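Hypothetical protein, conserved (Leishmania major, PDB 2B4W) is of unknown function but belongs to the beta-fructosidase clan, whose members are five-bladed beta-propellers, and so may act on or bind carbohydrate. Local coordinates at residues Tyr224-Phe229 against Leu279-Gly284; Gln3-Phe8 against Leu260-Phe265; Ala237-Lys242 against Lys298-Ile303; Asp53-Ser58 against Glu254-Leu259. All coordinates share one frame; numbering follows the deposited sequence.

Interaction 1: residues Tyr224-Phe229 against Leu279-Gly284; sequences YVNYAF and LYSGVG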
loop_
_atom_site.group_PDB
_atom_site.type_symbol
_atom_site.label_atom_id
_atom_site.label_comp_id
_atom_site.label_asym_id
_atom_site.label_seq_id
_atom_site.Cartn_x
_atom_site.Cartn_y
_atom_site.Cartn_z
ATOM N N TYR A 224 4.334 13.492 3.340
ATOM C CA TYR A 224 4.083 12.050 3.376
ATOM C C TYR A 224 5.405 11.339 3.085
ATOM O O TYR A 224 6.017 11.514 2.022
ATOM C CB TYR A 224 3.001 11.609 2.397
ATOM C CG TYR A 224 1.559 11.847 2.767
ATOM C CD1 TYR A 224 1.089 13.119 3.094
ATOM C CD2 TYR A 224 0.639 10.806 2.786
ATOM C CE1 TYR A 224 -0.238 13.334 3.432
ATOM C CE2 TYR A 224 -0.691 11.009 3.121
ATOM C CZ TYR A 224 -1.126 12.281 3.447
ATOM O OH TYR A 224 -2.445 12.497 3.783
ATOM N N VAL A 225 5.872 10.529 4.039
ATOM C CA VAL A 225 7.061 9.731 3.767
ATOM C C VAL A 225 6.751 8.240 3.823
ATOM O O VAL A 225 5.769 7.769 4.365
ATOM C CB VAL A 225 8.230 10.010 4.725
ATOM C CG1 VAL A 225 8.343 11.499 5.004
ATOM C CG2 VAL A 225 8.052 9.216 6.006
ATOM N N ASN A 226 7.641 7.460 3.207
ATOM C CA ASN A 226 7.441 6.017 3.213
ATOM C C ASN A 226 7.947 5.515 4.563
ATOM O O ASN A 226 9.045 5.916 4.964
ATOM C CB ASN A 226 8.194 5.340 2.092
ATOM C CG ASN A 226 7.862 5.727 0.683
ATOM O OD1 ASN A 226 8.770 5.914 -0.131
ATOM N ND2 ASN A 226 6.601 5.827 0.313
ATOM N N TYR A 227 7.166 4.683 5.219
ATOM C CA TYR A 227 7.412 4.277 6.595
ATOM C C TYR A 227 7.347 2.780 6.819
ATOM O O TYR A 227 6.530 2.066 6.242
ATOM C CB TYR A 227 6.365 4.986 7.467
ATOM C CG TYR A 227 6.704 5.182 8.915
ATOM C CD1 TYR A 227 7.640 6.124 9.322
ATOM C CD2 TYR A 227 6.072 4.427 9.889
ATOM C CE1 TYR A 227 7.924 6.280 10.662
ATOM C CE2 TYR A 227 6.350 4.575 11.226
ATOM C CZ TYR A 227 7.287 5.515 11.600
ATOM O OH TYR A 227 7.566 5.669 12.936
ATOM N N ALA A 228 8.226 2.243 7.674
ATOM C CA ALA A 228 8.165 0.819 8.008
ATOM C C ALA A 228 8.200 0.651 9.517
ATOM O O ALA A 228 8.794 1.480 10.207
ATOM C CB ALA A 228 9.312 0.024 7.399
ATOM N N PHE A 229 7.585 -0.400 10.025
ATOM C CA PHE A 229 7.702 -0.843 11.392
ATOM C C PHE A 229 7.370 -2.333 11.472
ATOM O O PHE A 229 6.836 -2.926 10.532
ATOM C CB PHE A 229 6.781 -0.057 12.336
ATOM C CG PHE A 229 5.320 -0.134 11.930
ATOM C CD1 PHE A 229 4.818 0.791 11.024
ATOM C CD2 PHE A 229 4.477 -1.106 12.424
ATOM C CE1 PHE A 229 3.494 0.712 10.638
ATOM C CE2 PHE A 229 3.159 -1.204 12.031
ATOM C CZ PHE A 229 2.680 -0.262 11.140
ATOM N N LEU A 279 10.942 -1.008 -3.369
ATOM C CA LEU A 279 9.852 -0.209 -2.871
ATOM C C LEU A 279 9.150 0.548 -4.000
ATOM O O LEU A 279 9.762 1.361 -4.693
ATOM C CB LEU A 279 10.413 0.783 -1.854
ATOM C CG LEU A 279 9.415 1.718 -1.183
ATOM C CD1 LEU A 279 8.341 0.915 -0.458
ATOM C CD2 LEU A 279 10.152 2.631 -0.215
ATOM N N TYR A 280 7.873 0.271 -4.147
ATOM C CA TYR A 280 6.919 0.932 -5.024
ATOM C C TYR A 280 6.097 1.919 -4.214
ATOM O O TYR A 280 5.627 1.640 -3.103
ATOM C CB TYR A 280 6.033 -0.108 -5.702
ATOM C CG TYR A 280 6.785 -1.004 -6.663
ATOM C CD1 TYR A 280 7.553 -2.083 -6.256
ATOM C CD2 TYR A 280 6.713 -0.731 -8.022
ATOM C CE1 TYR A 280 8.229 -2.876 -7.176
ATOM C CE2 TYR A 280 7.376 -1.512 -8.933
ATOM C CZ TYR A 280 8.134 -2.587 -8.514
ATOM O OH TYR A 280 8.776 -3.320 -9.481
ATOM N N SER A 281 5.952 3.116 -4.795
ATOM C CA SER A 281 5.250 4.171 -4.095
ATOM C C SER A 281 4.529 5.114 -5.051
ATOM O O SER A 281 5.017 5.338 -6.155
ATOM C CB SER A 281 6.231 5.022 -3.288
ATOM O OG SER A 281 5.564 5.831 -2.325
ATOM N N GLY A 282 3.402 5.633 -4.558
ATOM C CA GLY A 282 2.810 6.787 -5.232
ATOM C C GLY A 282 3.740 7.969 -4.947
ATOM O O GLY A 282 4.297 8.049 -3.854
ATOM N N VAL A 283 3.893 8.838 -5.928
ATOM C CA VAL A 283 4.773 9.993 -5.867
ATOM C C VAL A 283 4.010 11.283 -6.173
ATOM O O VAL A 283 3.444 11.409 -7.262
ATOM C CB VAL A 283 5.930 9.789 -6.863
ATOM C CG1 VAL A 283 6.795 11.036 -6.909
ATOM C CG2 VAL A 283 6.751 8.555 -6.498
ATOM N N GLY A 284 3.965 12.238 -5.249
ATOM C CA GLY A 284 3.300 13.519 -5.492
ATOM C C GLY A 284 1.847 13.458 -5.882
ATOM O O GLY A 284 1.319 14.454 -6.400
#

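Interaction 2: residues Gln3-Phe8 against Leu260-Phe265; sequences QVKAAF and LADCVF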
loop_
_atom_site.group_PDB
_atom_site.type_symbol
_atom_site.label_atom_id
_atom_site.label_comp_id
_atom_site.label_asym_id
_atom_site.label_seq_id
_atom_site.Cartn_x
_atom_site.Cartn_y
_atom_site.Cartn_z
ATOM N N GLN A 3 12.895 16.020 12.684
ATOM C CA GLN A 3 14.342 15.846 12.708
ATOM C C GLN A 3 14.666 14.457 12.158
ATOM O O GLN A 3 15.756 14.238 11.634
ATOM N N VAL A 4 13.731 13.505 12.266
ATOM C CA VAL A 4 14.038 12.176 11.711
ATOM C C VAL A 4 14.114 12.264 10.193
ATOM O O VAL A 4 15.023 11.725 9.556
ATOM C CB VAL A 4 13.028 11.112 12.156
ATOM C CG1 VAL A 4 13.429 9.704 11.719
ATOM C CG2 VAL A 4 12.884 11.162 13.674
ATOM N N LYS A 5 13.164 12.984 9.606
ATOM C CA LYS A 5 13.136 13.158 8.164
ATOM C C LYS A 5 14.421 13.807 7.676
ATOM O O LYS A 5 15.046 13.371 6.703
ATOM C CB LYS A 5 11.918 14.004 7.765
ATOM C CG LYS A 5 11.663 13.935 6.284
ATOM C CD LYS A 5 10.363 14.553 5.829
ATOM C CE LYS A 5 10.276 14.512 4.306
ATOM N NZ LYS A 5 11.298 15.378 3.652
ATOM N N ALA A 6 14.819 14.881 8.371
ATOM C CA ALA A 6 16.041 15.569 7.928
ATOM C C ALA A 6 17.249 14.656 8.043
ATOM O O ALA A 6 18.189 14.624 7.234
ATOM C CB ALA A 6 16.227 16.853 8.723
ATOM N N ALA A 7 17.219 13.847 9.108
ATOM C CA ALA A 7 18.300 12.855 9.208
ATOM C C ALA A 7 18.222 11.904 8.022
ATOM O O ALA A 7 19.234 11.655 7.368
ATOM C CB ALA A 7 18.224 12.126 10.532
ATOM N N PHE A 8 17.023 11.388 7.739
ATOM C CA PHE A 8 16.872 10.453 6.629
ATOM C C PHE A 8 17.414 11.054 5.334
ATOM O O PHE A 8 18.266 10.454 4.684
ATOM C CB PHE A 8 15.425 10.021 6.378
ATOM C CG PHE A 8 15.249 9.089 5.178
ATOM C CD1 PHE A 8 15.499 7.728 5.303
ATOM C CD2 PHE A 8 14.840 9.540 3.940
ATOM C CE1 PHE A 8 15.341 6.878 4.225
ATOM C CE2 PHE A 8 14.667 8.704 2.853
ATOM C CZ PHE A 8 14.913 7.358 2.998
ATOM N N LEU A 260 1.846 19.030 -2.311
ATOM C CA LEU A 260 2.218 17.628 -2.132
ATOM C C LEU A 260 3.600 17.390 -2.721
ATOM O O LEU A 260 3.873 16.290 -3.193
ATOM C CB LEU A 260 1.169 16.742 -2.789
ATOM C CG LEU A 260 -0.187 16.712 -2.075
ATOM C CD1 LEU A 260 -1.208 15.975 -2.922
ATOM C CD2 LEU A 260 -0.057 16.085 -0.696
ATOM N N ALA A 261 4.422 18.438 -2.666
ATOM C CA ALA A 261 5.778 18.399 -3.189
ATOM C C ALA A 261 6.714 17.592 -2.295
ATOM O O ALA A 261 7.834 17.260 -2.682
ATOM C CB ALA A 261 6.320 19.814 -3.387
ATOM N N ASP A 262 6.246 17.265 -1.098
ATOM C CA ASP A 262 7.000 16.396 -0.217
ATOM C C ASP A 262 6.184 15.188 0.242
ATOM O O ASP A 262 6.328 14.786 1.399
ATOM C CB ASP A 262 7.494 17.187 1.003
ATOM C CG ASP A 262 8.722 16.521 1.608
ATOM O OD1 ASP A 262 9.192 15.498 1.052
ATOM O OD2 ASP A 262 9.193 17.023 2.648
ATOM N N CYS A 263 5.368 14.664 -0.658
ATOM C CA CYS A 263 4.479 13.539 -0.452
ATOM C C CYS A 263 4.816 12.264 -1.221
ATOM O O CYS A 263 4.877 12.317 -2.443
ATOM C CB CYS A 263 3.051 13.940 -0.870
ATOM S SG CYS A 263 1.821 12.604 -0.789
ATOM N N VAL A 264 5.005 11.118 -0.558
ATOM C CA VAL A 264 5.018 9.817 -1.211
ATOM C C VAL A 264 4.135 8.841 -0.421
ATOM O O VAL A 264 4.154 8.833 0.797
ATOM C CB VAL A 264 6.390 9.142 -1.357
ATOM C CG1 VAL A 264 7.200 9.782 -2.476
ATOM C CG2 VAL A 264 7.100 9.181 -0.015
ATOM N N PHE A 265 3.368 8.031 -1.135
ATOM C CA PHE A 265 2.378 7.184 -0.460
ATOM C C PHE A 265 2.620 5.739 -0.855
ATOM O O PHE A 265 2.357 5.412 -2.020
ATOM C CB PHE A 265 1.026 7.717 -0.918
ATOM C CG PHE A 265 -0.204 6.990 -0.429
ATOM C CD1 PHE A 265 -0.665 5.871 -1.111
ATOM C CD2 PHE A 265 -0.888 7.432 0.689
ATOM C CE1 PHE A 265 -1.790 5.210 -0.670
ATOM C CE2 PHE A 265 -2.023 6.764 1.134
ATOM C CZ PHE A 265 -2.481 5.650 0.457
#

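Interaction 3: residues Ala237-Lys242 against Lys298-Ile303; sequences AITGAK and KGHGTI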
loop_
_atom_site.group_PDB
_atom_site.type_symbol
_atom_site.label_atom_id
_atom_site.label_comp_id
_atom_site.label_asym_id
_atom_site.label_seq_id
_atom_site.Cartn_x
_atom_site.Cartn_y
_atom_site.Cartn_z
ATOM N N ALA A 237 3.503 -4.929 20.627
ATOM C CA ALA A 237 4.686 -4.078 20.642
ATOM C C ALA A 237 5.106 -3.634 19.235
ATOM O O ALA A 237 5.021 -4.429 18.300
ATOM C CB ALA A 237 5.864 -4.782 21.301
ATOM N N ILE A 238 5.559 -2.388 19.122
ATOM C CA ILE A 238 5.995 -1.768 17.880
ATOM C C ILE A 238 7.504 -1.510 17.901
ATOM O O ILE A 238 8.038 -0.876 18.807
ATOM C CB ILE A 238 5.270 -0.446 17.592
ATOM C CG1 ILE A 238 3.745 -0.552 17.529
ATOM C CG2 ILE A 238 5.810 0.161 16.315
ATOM C CD1 ILE A 238 3.270 -1.617 16.552
ATOM N N THR A 239 8.205 -2.042 16.903
ATOM C CA THR A 239 9.642 -1.974 16.799
ATOM C C THR A 239 10.102 -1.680 15.376
ATOM O O THR A 239 9.368 -1.819 14.392
ATOM C CB THR A 239 10.285 -3.294 17.277
ATOM O OG1 THR A 239 9.810 -4.393 16.483
ATOM C CG2 THR A 239 9.911 -3.599 18.728
ATOM N N GLY A 240 11.364 -1.271 15.298
ATOM C CA GLY A 240 12.092 -1.099 14.055
ATOM C C GLY A 240 11.468 -0.034 13.180
ATOM O O GLY A 240 11.605 0.002 11.956
ATOM N N ALA A 241 10.740 0.881 13.813
ATOM C CA ALA A 241 10.139 1.970 13.050
ATOM C C ALA A 241 11.187 2.813 12.332
ATOM O O ALA A 241 12.284 3.068 12.837
ATOM C CB ALA A 241 9.307 2.855 13.965
ATOM N N LYS A 242 10.862 3.269 11.118
ATOM C CA LYS A 242 11.885 4.002 10.364
ATOM C C LYS A 242 11.322 4.594 9.085
ATOM O O LYS A 242 10.329 4.096 8.548
ATOM C CB LYS A 242 13.035 3.050 10.053
ATOM C CG LYS A 242 12.602 1.675 9.563
ATOM C CD LYS A 242 13.842 0.803 9.347
ATOM C CE LYS A 242 13.768 -0.430 10.240
ATOM N NZ LYS A 242 15.106 -0.886 10.702
ATOM N N LYS A 298 15.081 -5.874 9.007
ATOM C CA LYS A 298 16.312 -6.515 9.448
ATOM C C LYS A 298 16.251 -6.897 10.925
ATOM O O LYS A 298 15.859 -6.128 11.795
ATOM C CB LYS A 298 17.514 -5.615 9.163
ATOM N N GLY A 299 16.641 -8.143 11.180
ATOM C CA GLY A 299 16.651 -8.673 12.525
ATOM C C GLY A 299 15.306 -9.202 12.958
ATOM O O GLY A 299 15.206 -9.763 14.048
ATOM N N HIS A 300 14.246 -9.063 12.147
ATOM C CA HIS A 300 12.980 -9.607 12.639
ATOM C C HIS A 300 12.524 -10.754 11.752
ATOM O O HIS A 300 11.345 -11.107 11.702
ATOM C CB HIS A 300 11.910 -8.535 12.732
ATOM C CG HIS A 300 12.175 -7.375 13.624
ATOM N ND1 HIS A 300 12.720 -6.194 13.169
ATOM C CD2 HIS A 300 11.959 -7.206 14.949
ATOM C CE1 HIS A 300 12.834 -5.350 14.178
ATOM N NE2 HIS A 300 12.378 -5.936 15.272
ATOM N N GLY A 301 13.471 -11.350 11.047
ATOM C CA GLY A 301 13.170 -12.441 10.160
ATOM C C GLY A 301 12.875 -11.986 8.739
ATOM O O GLY A 301 12.791 -10.792 8.470
ATOM N N THR A 302 12.752 -12.972 7.875
ATOM C CA THR A 302 12.442 -12.954 6.481
ATOM C C THR A 302 10.939 -12.983 6.213
ATOM O O THR A 302 10.133 -13.446 7.016
ATOM C CB THR A 302 13.069 -14.171 5.750
ATOM O OG1 THR A 302 12.561 -15.404 6.297
ATOM C CG2 THR A 302 14.581 -14.170 5.941
ATOM N N ILE A 303 10.603 -12.490 5.021
ATOM C CA ILE A 303 9.222 -12.540 4.559
ATOM C C ILE A 303 8.798 -13.951 4.139
ATOM O O ILE A 303 9.459 -14.671 3.399
ATOM C CB ILE A 303 8.941 -11.589 3.390
ATOM C CG1 ILE A 303 9.116 -10.125 3.807
ATOM C CG2 ILE A 303 7.582 -11.904 2.778
ATOM C CD1 ILE A 303 9.428 -9.185 2.673
#

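Interaction 4: residues Asp53-Ser58 against Glu254-Leu259; sequences DIWAAS and EPKVPL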
loop_
_atom_site.group_PDB
_atom_site.type_symbol
_atom_site.label_atom_id
_atom_site.label_comp_id
_atom_site.label_asym_id
_atom_site.label_seq_id
_atom_site.Cartn_x
_atom_site.Cartn_y
_atom_site.Cartn_z
ATOM N N ASP A 53 -5.770 17.438 -13.333
ATOM C CA ASP A 53 -6.419 18.677 -12.892
ATOM C C ASP A 53 -7.781 18.482 -12.259
ATOM O O ASP A 53 -8.588 19.414 -12.265
ATOM C CB ASP A 53 -6.567 19.631 -14.084
ATOM C CG ASP A 53 -7.274 18.946 -15.236
ATOM O OD1 ASP A 53 -7.821 17.854 -14.980
ATOM O OD2 ASP A 53 -7.279 19.487 -16.357
ATOM N N ILE A 54 -8.083 17.319 -11.698
ATOM C CA ILE A 54 -9.336 17.181 -10.959
ATOM C C ILE A 54 -9.182 16.203 -9.800
ATOM O O ILE A 54 -8.341 15.305 -9.847
ATOM C CB ILE A 54 -10.462 16.754 -11.913
ATOM C CG1 ILE A 54 -11.556 15.871 -11.327
ATOM C CG2 ILE A 54 -9.854 16.074 -13.133
ATOM C CD1 ILE A 54 -12.968 16.198 -11.747
ATOM N N TRP A 55 -10.000 16.384 -8.770
ATOM C CA TRP A 55 -9.981 15.603 -7.548
ATOM C C TRP A 55 -11.188 14.696 -7.396
ATOM O O TRP A 55 -12.272 14.880 -7.951
ATOM C CB TRP A 55 -9.848 16.593 -6.363
ATOM C CG TRP A 55 -8.494 17.254 -6.465
ATOM C CD1 TRP A 55 -8.096 18.212 -7.351
ATOM C CD2 TRP A 55 -7.357 16.981 -5.639
ATOM N NE1 TRP A 55 -6.783 18.555 -7.128
ATOM C CE2 TRP A 55 -6.310 17.810 -6.077
ATOM C CE3 TRP A 55 -7.139 16.110 -4.570
ATOM C CZ2 TRP A 55 -5.047 17.800 -5.479
ATOM C CZ3 TRP A 55 -5.890 16.106 -3.983
ATOM C CH2 TRP A 55 -4.857 16.941 -4.435
ATOM N N ALA A 56 -10.996 13.635 -6.620
ATOM C CA ALA A 56 -12.017 12.627 -6.392
ATOM C C ALA A 56 -12.679 12.126 -7.678
ATOM O O ALA A 56 -13.905 11.961 -7.610
ATOM C CB ALA A 56 -13.110 13.126 -5.451
ATOM N N ALA A 57 -11.918 11.888 -8.731
ATOM C CA ALA A 57 -12.340 11.443 -10.043
ATOM C C ALA A 57 -11.459 10.329 -10.634
ATOM O O ALA A 57 -11.048 10.430 -11.792
ATOM C CB ALA A 57 -12.319 12.600 -11.034
ATOM N N SER A 58 -11.193 9.318 -9.823
ATOM C CA SER A 58 -10.380 8.152 -10.108
ATOM C C SER A 58 -11.230 6.935 -10.420
ATOM O O SER A 58 -12.358 6.891 -9.955
ATOM C CB SER A 58 -9.483 7.842 -8.894
ATOM O OG SER A 58 -8.991 9.113 -8.527
ATOM N N GLU A 254 6.441 16.575 -11.209
ATOM C CA GLU A 254 5.466 17.511 -10.646
ATOM C C GLU A 254 4.369 16.858 -9.829
ATOM O O GLU A 254 3.646 15.948 -10.259
ATOM C CB GLU A 254 4.831 18.313 -11.797
ATOM C CG GLU A 254 5.892 18.942 -12.690
ATOM C CD GLU A 254 6.717 19.973 -11.936
ATOM O OE1 GLU A 254 6.084 20.904 -11.396
ATOM O OE2 GLU A 254 7.961 19.850 -11.887
ATOM N N PRO A 255 4.159 17.309 -8.596
ATOM C CA PRO A 255 3.050 16.702 -7.844
ATOM C C PRO A 255 1.709 17.102 -8.461
ATOM O O PRO A 255 1.636 17.865 -9.427
ATOM C CB PRO A 255 3.206 17.276 -6.438
ATOM C CG PRO A 255 3.998 18.529 -6.616
ATOM C CD PRO A 255 4.856 18.338 -7.827
ATOM N N LYS A 256 0.649 16.554 -7.879
ATOM C CA LYS A 256 -0.691 16.902 -8.328
ATOM C C LYS A 256 -0.860 18.411 -8.099
ATOM O O LYS A 256 -1.309 19.156 -8.959
ATOM C CB LYS A 256 -1.783 16.138 -7.587
ATOM C CG LYS A 256 -3.140 16.173 -8.279
ATOM C CD LYS A 256 -4.120 15.226 -7.620
ATOM C CE LYS A 256 -5.429 15.125 -8.387
ATOM N NZ LYS A 256 -5.328 14.398 -9.665
ATOM N N VAL A 257 -0.473 18.810 -6.898
ATOM C CA VAL A 257 -0.431 20.203 -6.486
ATOM C C VAL A 257 0.825 20.449 -5.662
ATOM O O VAL A 257 1.342 19.527 -5.035
ATOM C CB VAL A 257 -1.668 20.591 -5.670
ATOM C CG1 VAL A 257 -2.900 20.487 -6.560
ATOM C CG2 VAL A 257 -1.777 19.715 -4.437
ATOM N N PRO A 258 1.279 21.692 -5.709
ATOM C CA PRO A 258 2.492 22.128 -5.019
ATOM C C PRO A 258 2.530 21.677 -3.563
ATOM O O PRO A 258 3.569 21.392 -2.971
ATOM C CB PRO A 258 2.404 23.655 -5.073
ATOM C CG PRO A 258 1.106 24.000 -5.708
ATOM C CD PRO A 258 0.649 22.788 -6.469
ATOM N N LEU A 259 1.359 21.625 -2.957
ATOM C CA LEU A 259 1.233 21.246 -1.559
ATOM C C LEU A 259 1.766 19.848 -1.268
ATOM O O LEU A 259 2.074 19.502 -0.121
ATOM C CB LEU A 259 -0.250 21.343 -1.212
ATOM C CG LEU A 259 -0.718 21.075 0.196
ATOM C CD1 LEU A 259 -1.969 21.916 0.463
ATOM C CD2 LEU A 259 -1.027 19.609 0.459
#

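Interaction 1: residues Tyr224-Phe229 against Leu279-Gly284
Asn226 and Ser281 lie on two strands that share no direct pairing, their CA atoms 7.8 Å apart. The strand containing 224-229 belongs to a five-stranded antiparallel sheet. The strand containing 279-283 belongs to a separate mixed sheet. The contact therefore bridges two sheets, consistent with neighbouring blades of the beta-propeller expected for this clan. It is buried near the centre of the chain. Three side chains carry it. Asn226 holds CG beside its backbone N and anti to the carbonyl carbon (chi1 -60°), which carries the amide across to the other strand. There Asn226 ND2 donates to Ser281 OG over 2.8 Å, with an N-H...O angle of 156°. The hydroxyl lies close to the amide plane, so the bond makes good use of the N-H direction. Ser281 OG is gripped twice, since it also donates to Gly282 O at 3.0 Å. A chain of two bonds thus runs from amide to hydroxyl to backbone carbonyl. The other end of the amide is held by Tyr250 OH, which bonds to Asn226 OD1. With Ser281 OG on ND2 and Tyr250 OH on OD1, the two ends of the amide are told apart and its rotation is probably fixed. Leu279 supplies an apolar neighbour beside them. The side chains of Leu279 and Asn226 run at a slant to each other, and Leu279 CD2 comes to 3.6 Å from Asn226 OD1.

Interaction 2: residues Gln3-Phe8 against Leu260-Phe265
Lys5 NZ is gripped by two carboxylates, Asp262 across the contact and Glu9 one turn further along its own helix. The stronger bond to Asp262 runs from Lys5 NZ to Asp262 OD2 at 2.9 Å. It uses the syn lone pair of OD2, on the side of the other oxygen. A second, weak bond runs from Lys5 NZ to Asp262 OD1 at 3.3 Å. The ammonium is therefore held by both oxygens of Asp262, but unevenly. The two side chains arrive from opposite directions and meet at their polar ends. Lys5 stays extended from its backbone to CE. It then bends at the last torsion (chi4 -66°), and this turns NZ onto the carboxylate. The Lys5 side chain also touches Val223, Val225 and Ile243 of the five-stranded antiparallel sheet. The contact joins the N-terminal helix 3-11 to the turn that leads into strand 264-271, some 250 residues later. It lies at the surface, about 17 Å from the chain centre to the contact centre. Two negative groups around one lysine probably keep it positively charged. Its partial exposure to water probably makes the pair a modest tie between helix and turn.

Interaction 3: residues Ala237-Lys242 against Lys298-Ile303
Thr239 and His300 meet at the surface, where the edge strand of the five-stranded antiparallel sheet faces the loop before strand 303-304. The closest atoms are Thr239 OG1 and His300 NE2, 3.2 Å apart. Thr239 OG1 lies 3.9 Å from both His300 CD2 and CE1, so it is centred on NE2, but it comes to the ring obliquely. Its position follows from the first torsion of Thr239 (chi1 59°). This sets OG1 between the backbone N and the carbonyl carbon, while CG2 takes the place anti to the carbonyl carbon. The hydroxyl, and not the methyl, is thus the branch that leads toward the histidine. His300 has CG beside its backbone N (chi1 -60°), and its ring is turned nearly at right angles to the CA-CB-CG plane (chi2 94°). With these torsions NE2 comes toward the strand. Gly240 has a positive phi and no side chain, and its CA comes within 4.3 Å of His300 CE1. The His300 side chain also touches Val230 and Leu198 of the same sheet. His300 O accepts a bond from Ser200 OG, which ties the backbone of the loop. His300 NE2 thus lies near a hydroxyl, while His300 ND1 bonds weakly to Phe297 O just before its own segment. The polar hold on the ring is probably light, and packing contributes too.

Interaction 4: residues Asp53-Ser58 against Glu254-Leu259
At the loop that closes the beta hairpin of strands 42-50 and 59-67, Trp55 packs against Lys256 and Val257 of the long connection before strand 264-271. Lys256 runs over one face of the indole, and the two side chains run antiparallel to each other. Lys256 CD stands 3.7 Å from the centroid of the six-membered ring of Trp55, 20° off its normal, a CH-pi contact. Lys256 CE is 3.6 Å from Trp55 CE2. Lys256 NZ lies 5.0 Å from the centroid of the five-membered ring of Trp55, so any cation-pi attraction is weak. Val257 meets the same indole at its edge, where Val257 CG1 lies close to the ring plane and touches Trp55 CZ2 at 3.6 Å. Lys256 is extended until its last torsion (chi4 71°), which bends NZ toward the hairpin loop. There Lys256 NZ makes a weak hydrogen bond to Ile54 O at 3.2 Å. Its stronger polar partners are Lys51 O and Glu50 OE1, the latter in a salt bridge. The buried lysine end is thus met by a carboxylate and by carbonyls of one loop. The Lys256 backbone bonds to Gly284, just past strand 277-283, and the Leu259 backbone bonds to that of Ser222, just before strand 223-231. The Lys256 side chain reaches from this connection to the end of strand 42-50, so the contact lies where these three strands end or begin.

How the interactions relate
Along the chain the segments come in the order 3-8, 53-58, 224-229, 237-242, 254-259, 260-265, 279-284 and 298-303. Interactions 2 and 4 tie 3-8 and 53-58 to 254-265. Interaction 1 is the most central, its centre 9 Å from that of interaction 2. Gly282 N probably bonds to Phe265 O, and Val264 N to Tyr224 O, so strand 264-271 links the two sheets. Interaction 3 shares the five-stranded sheet with interaction 1, probably through Lys242 N and Ala228 O. Lys256 N and Gly284 O probably join interactions 4 and 1. Interactions 3 and 4 have centres 34 Å apart. Together the contacts unite distant chain parts in one fold, probably a propeller.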